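Local coordinates for protein hydrolase, haloacid dehalogenase-like family (Streptococcus pneumoniae, PDB 2FI1) that is probably a metal-dependent hydrolase of the haloacid dehalogenase-like family, most likely acting on phosphate esters, its substrate not established, at residues D8-L13 and F102-R107. Sequence-based numbering, arbitrary orientation.
Sequences DYIWDL and FLVSHR. With CA (calcium ion), chain B.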
ATOM      1  N   ASP A   8       3.736   3.589 -18.103  1.00  9.37           N
ATOM      2  CA  ASP A   8       3.784   4.237 -16.799  1.00  9.38           C
ATOM      3  C   ASP A   8       2.825   3.572 -15.822  1.00  8.75           C
ATOM      4  O   ASP A   8       1.706   3.211 -16.181  1.00  9.27           O
ATOM      5  CB  ASP A   8       3.446   5.714 -16.959  1.00  9.22           C
ATOM      6  CG  ASP A   8       4.498   6.458 -17.742  1.00 10.84           C
ATOM      7  OD1 ASP A   8       5.690   6.162 -17.517  1.00 11.60           O
ATOM      8  OD2 ASP A   8       4.148   7.325 -18.573  1.00 10.24           O
ATOM      9  N   TYR A   9       3.289   3.417 -14.590  1.00  7.87           N
ATOM     10  CA  TYR A   9       2.595   2.672 -13.562  1.00  7.88           C
ATOM     11  C   TYR A   9       2.509   3.572 -12.338  1.00  7.74           C
ATOM     12  O   TYR A   9       3.538   3.971 -11.798  1.00  8.12           O
ATOM     13  CB  TYR A   9       3.362   1.369 -13.258  1.00  8.27           C
ATOM     14  CG  TYR A   9       3.372   0.437 -14.449  1.00  8.51           C
ATOM     15  CD1 TYR A   9       2.444  -0.584 -14.560  1.00  9.04           C
ATOM     16  CD2 TYR A   9       4.263   0.622 -15.502  1.00  8.51           C
ATOM     17  CE1 TYR A   9       2.419  -1.422 -15.648  1.00  9.83           C
ATOM     18  CE2 TYR A   9       4.235  -0.209 -16.611  1.00  8.76           C
ATOM     19  CZ  TYR A   9       3.312  -1.230 -16.671  1.00  9.70           C
ATOM     20  OH  TYR A   9       3.270  -2.062 -17.790  1.00 10.73           O
ATOM     21  N   ILE A  10       1.291   3.929 -11.946  1.00  7.62           N
ATOM     22  CA  ILE A  10       1.079   4.776 -10.789  1.00  7.90           C
ATOM     23  C   ILE A  10       0.554   3.888  -9.669  1.00  7.55           C
ATOM     24  O   ILE A  10      -0.580   3.403  -9.725  1.00  7.81           O
ATOM     25  CB  ILE A  10       0.101   5.924 -11.075  1.00  8.44           C
ATOM     26  CG1 ILE A  10       0.605   6.795 -12.231  1.00  9.20           C
ATOM     27  CG2 ILE A  10      -0.055   6.777  -9.812  1.00  9.13           C
ATOM     28  CD1 ILE A  10      -0.349   7.916 -12.606  1.00  9.98           C
ATOM     29  N   TRP A  11       1.385   3.702  -8.655  1.00  7.28           N
ATOM     30  CA  TRP A  11       1.153   2.740  -7.598  1.00  7.24           C
ATOM     31  C   TRP A  11       0.598   3.360  -6.331  1.00  7.94           C
ATOM     32  O   TRP A  11       0.790   4.546  -6.050  1.00  8.17           O
ATOM     33  CB  TRP A  11       2.467   2.057  -7.222  1.00  7.90           C
ATOM     34  CG  TRP A  11       3.107   1.260  -8.321  1.00  7.51           C
ATOM     35  CD1 TRP A  11       4.085   1.676  -9.174  1.00  8.58           C
ATOM     36  CD2 TRP A  11       2.845  -0.108  -8.642  1.00  8.35           C
ATOM     37  NE1 TRP A  11       4.438   0.660 -10.014  1.00  7.93           N
ATOM     38  CE2 TRP A  11       3.686  -0.444  -9.720  1.00  7.81           C
ATOM     39  CE3 TRP A  11       1.973  -1.077  -8.133  1.00  9.10           C
ATOM     40  CZ2 TRP A  11       3.701  -1.718 -10.291  1.00  9.37           C
ATOM     41  CZ3 TRP A  11       1.981  -2.344  -8.714  1.00  9.66           C
ATOM     42  CH2 TRP A  11       2.841  -2.645  -9.782  1.00 10.04           C
ATOM     43  N   ASP A  12      -0.064   2.492  -5.598  1.00  8.00           N
ATOM     44  CA  ASP A  12      -0.523   2.673  -4.235  1.00  8.53           C
ATOM     45  C   ASP A  12       0.447   1.882  -3.344  1.00  8.71           C
ATOM     46  O   ASP A  12       0.966   0.853  -3.763  1.00  9.01           O
ATOM     47  CB  ASP A  12      -1.961   2.136  -4.195  1.00  8.73           C
ATOM     48  CG  ASP A  12      -2.520   1.923  -2.812  1.00 10.67           C
ATOM     49  OD1 ASP A  12      -2.520   2.856  -1.996  1.00 11.37           O
ATOM     50  OD2 ASP A  12      -3.081   0.818  -2.610  1.00 11.08           O
ATOM     51  N   LEU A  13       0.702   2.356  -2.127  1.00  8.95           N
ATOM     52  CA  LEU A  13       1.640   1.698  -1.230  1.00  9.77           C
ATOM     53  C   LEU A  13       0.914   0.642  -0.389  1.00  9.57           C
ATOM     54  O   LEU A  13       0.960  -0.531  -0.700  1.00  9.13           O
ATOM     55  CB  LEU A  13       2.363   2.730  -0.356  1.00 10.02           C
ATOM     56  CG  LEU A  13       3.452   2.183   0.577  1.00 11.67           C
ATOM     57  CD1 LEU A  13       4.571   1.494  -0.208  1.00 12.73           C
ATOM     58  CD2 LEU A  13       4.008   3.311   1.433  1.00 12.80           C
ATOM     59  N   PHE A 102       5.561   5.448 -10.493  1.00  6.97           N
ATOM     60  CA  PHE A 102       5.220   6.591  -9.658  1.00  7.05           C
ATOM     61  C   PHE A 102       4.467   6.068  -8.458  1.00  7.44           C
ATOM     62  O   PHE A 102       3.896   4.980  -8.499  1.00  7.60           O
ATOM     63  CB  PHE A 102       4.362   7.599 -10.426  1.00  7.45           C
ATOM     64  CG  PHE A 102       5.007   8.071 -11.686  1.00  7.24           C
ATOM     65  CD1 PHE A 102       5.829   9.179 -11.686  1.00  7.56           C
ATOM     66  CD2 PHE A 102       4.829   7.376 -12.869  1.00  8.05           C
ATOM     67  CE1 PHE A 102       6.436   9.595 -12.859  1.00  8.69           C
ATOM     68  CE2 PHE A 102       5.442   7.791 -14.028  1.00  8.81           C
ATOM     69  CZ  PHE A 102       6.239   8.890 -14.023  1.00  8.28           C
ATOM     70  N   LEU A 103       4.451   6.841  -7.379  1.00  7.69           N
ATOM     71  CA  LEU A 103       3.706   6.448  -6.183  1.00  8.22           C
ATOM     72  C   LEU A 103       2.895   7.628  -5.701  1.00  7.52           C
ATOM     73  O   LEU A 103       3.423   8.740  -5.640  1.00  8.12           O
ATOM     74  CB  LEU A 103       4.655   5.983  -5.079  1.00  8.63           C
ATOM     75  CG  LEU A 103       4.095   5.345  -3.804  1.00 10.44           C
ATOM     76  CD1 LEU A 103       3.498   4.017  -4.072  1.00 14.27           C
ATOM     77  CD2 LEU A 103       5.224   5.188  -2.803  1.00 11.85           C
ATOM     78  N   VAL A 104       1.618   7.395  -5.393  1.00  7.63           N
ATOM     79  CA  VAL A 104       0.774   8.422  -4.775  1.00  8.09           C
ATOM     80  C   VAL A 104       0.300   7.907  -3.429  1.00  8.20           C
ATOM     81  O   VAL A 104      -0.300   6.832  -3.341  1.00  8.33           O
ATOM     82  CB  VAL A 104      -0.424   8.795  -5.658  1.00  8.31           C
ATOM     83  CG1 VAL A 104      -1.366   9.753  -4.922  1.00  9.28           C
ATOM     84  CG2 VAL A 104       0.053   9.435  -6.940  1.00  9.08           C
ATOM     85  N   SER A 105       0.579   8.693  -2.391  1.00  8.51           N
ATOM     86  CA  SER A 105       0.160   8.370  -1.035  1.00  9.07           C
ATOM     87  C   SER A 105      -0.434   9.606  -0.379  1.00  8.55           C
ATOM     88  O   SER A 105      -0.023  10.728  -0.648  1.00  8.63           O
ATOM     89  CB  SER A 105       1.353   7.900  -0.213  1.00 10.07           C
ATOM     90  OG  SER A 105       0.976   7.595   1.133  1.00 11.20           O
ATOM     91  N   HIS A 106      -1.386   9.353   0.510  1.00  8.50           N
ATOM     92  CA  HIS A 106      -1.943  10.389   1.372  1.00  8.39           C
ATOM     93  C   HIS A 106      -1.126  10.597   2.632  1.00  9.30           C
ATOM     94  O   HIS A 106      -1.380  11.554   3.360  1.00  9.29           O
ATOM     95  CB  HIS A 106      -3.326   9.989   1.838  1.00  8.23           C
ATOM     96  CG  HIS A 106      -4.299   9.747   0.735  1.00  7.50           C
ATOM     97  ND1 HIS A 106      -5.405   8.945   0.894  1.00  8.56           N
ATOM     98  CD2 HIS A 106      -4.356  10.224  -0.533  1.00  8.05           C
ATOM     99  CE1 HIS A 106      -6.093   8.926  -0.235  1.00  9.36           C
ATOM    100  NE2 HIS A 106      -5.480   9.697  -1.112  1.00  9.63           N
ATOM    101  N   ARG A 107      -0.203   9.684   2.915  1.00  9.65           N
ATOM    102  CA  ARG A 107       0.611   9.767   4.117  1.00 10.20           C
ATOM    103  C   ARG A 107       1.678  10.833   3.947  1.00 10.97           C
ATOM    104  O   ARG A 107       1.967  11.284   2.828  1.00 11.18           O
ATOM    105  CB  ARG A 107       1.244   8.415   4.427  1.00 10.68           C
ATOM    106  CG  ARG A 107       0.257   7.320   4.683  1.00 11.31           C
ATOM    107  CD  ARG A 107      -0.294   7.377   6.091  1.00 12.08           C
ATOM    108  NE  ARG A 107      -1.380   6.429   6.278  1.00 11.76           N
ATOM    109  CZ  ARG A 107      -1.947   6.152   7.449  1.00 12.39           C
ATOM    110  NH1 ARG A 107      -1.530   6.759   8.554  1.00 13.06           N
ATOM    111  NH2 ARG A 107      -2.929   5.274   7.518  1.00 13.26           N
TER
HETATM  112 CA    CA B 191      -4.086   1.173  -0.480  1.00 10.95          CA
HETATM  113  O   HOH W   1      -0.520   4.842  -1.458  1.00 14.25           O
HETATM  114  O   HOH W   2      -2.781   6.157  -1.029  1.00 50.74           O
HETATM  115  O   HOH W   3      -5.199   0.082   1.341  1.00 15.04           O
HETATM  116  O   HOH W   4      -5.780   2.635  -1.295  1.00 12.12           O
HETATM  117  O   HOH W   5      -3.346   2.824   0.983  1.00 14.87           O
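Trp11 and Phe102 meet through their backbones in two adjacent parallel strands. Trp11 N gives a nearly straight bond to Phe102 O (2.8 Å), and the donor sits 34° out of the carbonyl plane. Phe102 N bonds Tyr9 O on one side of this link, and Val104 N bonds Trp11 O on the other. Phe102 O also lies in the plane of the Trp11 indole, 3.4 Å from CD1 at its edge. Asp8 OD1 lies in the plane of the Phe102 ring, 3.9 Å from CE2. The carboxylate is turned 77° from that ring, and OD1 forms a salt bridge with Arg100. On the same face, Ile10 CG2 touches Val104 CG2 at 3.9 Å, the two side chains pointing the same way.

On the other face, chi2 of Leu103 (69°) turns CD1 onto Trp11 O, at 3.4 Å. The same methyl also meets Trp11 CB and Leu13 CB.

At the C-terminal ends of the strands, one water joins the two segments. It is hydrogen-bonded to Val104 O (2.7 Å) and Asp12 OD1 and takes the N-H of Leu13. Asp12 binds calcium through both oxygens, OD2 at 2.4 Å and OD1 at a longer 2.8 Å. Thr16 OG1 hydrogen-bonds OD2; Gly14, Asp160 and three waters complete the metal site.

This metal-binding aspartate after the first strand is characteristic of the HAD Rossmann-like fold. Strand 8-11 is central in the five-stranded parallel sheet, between 100-104 and 155-159. Helix 141-149 covers the Ile10, Phe102 and Val104 face, while helix 110-117 packs on Leu103 and Leu13.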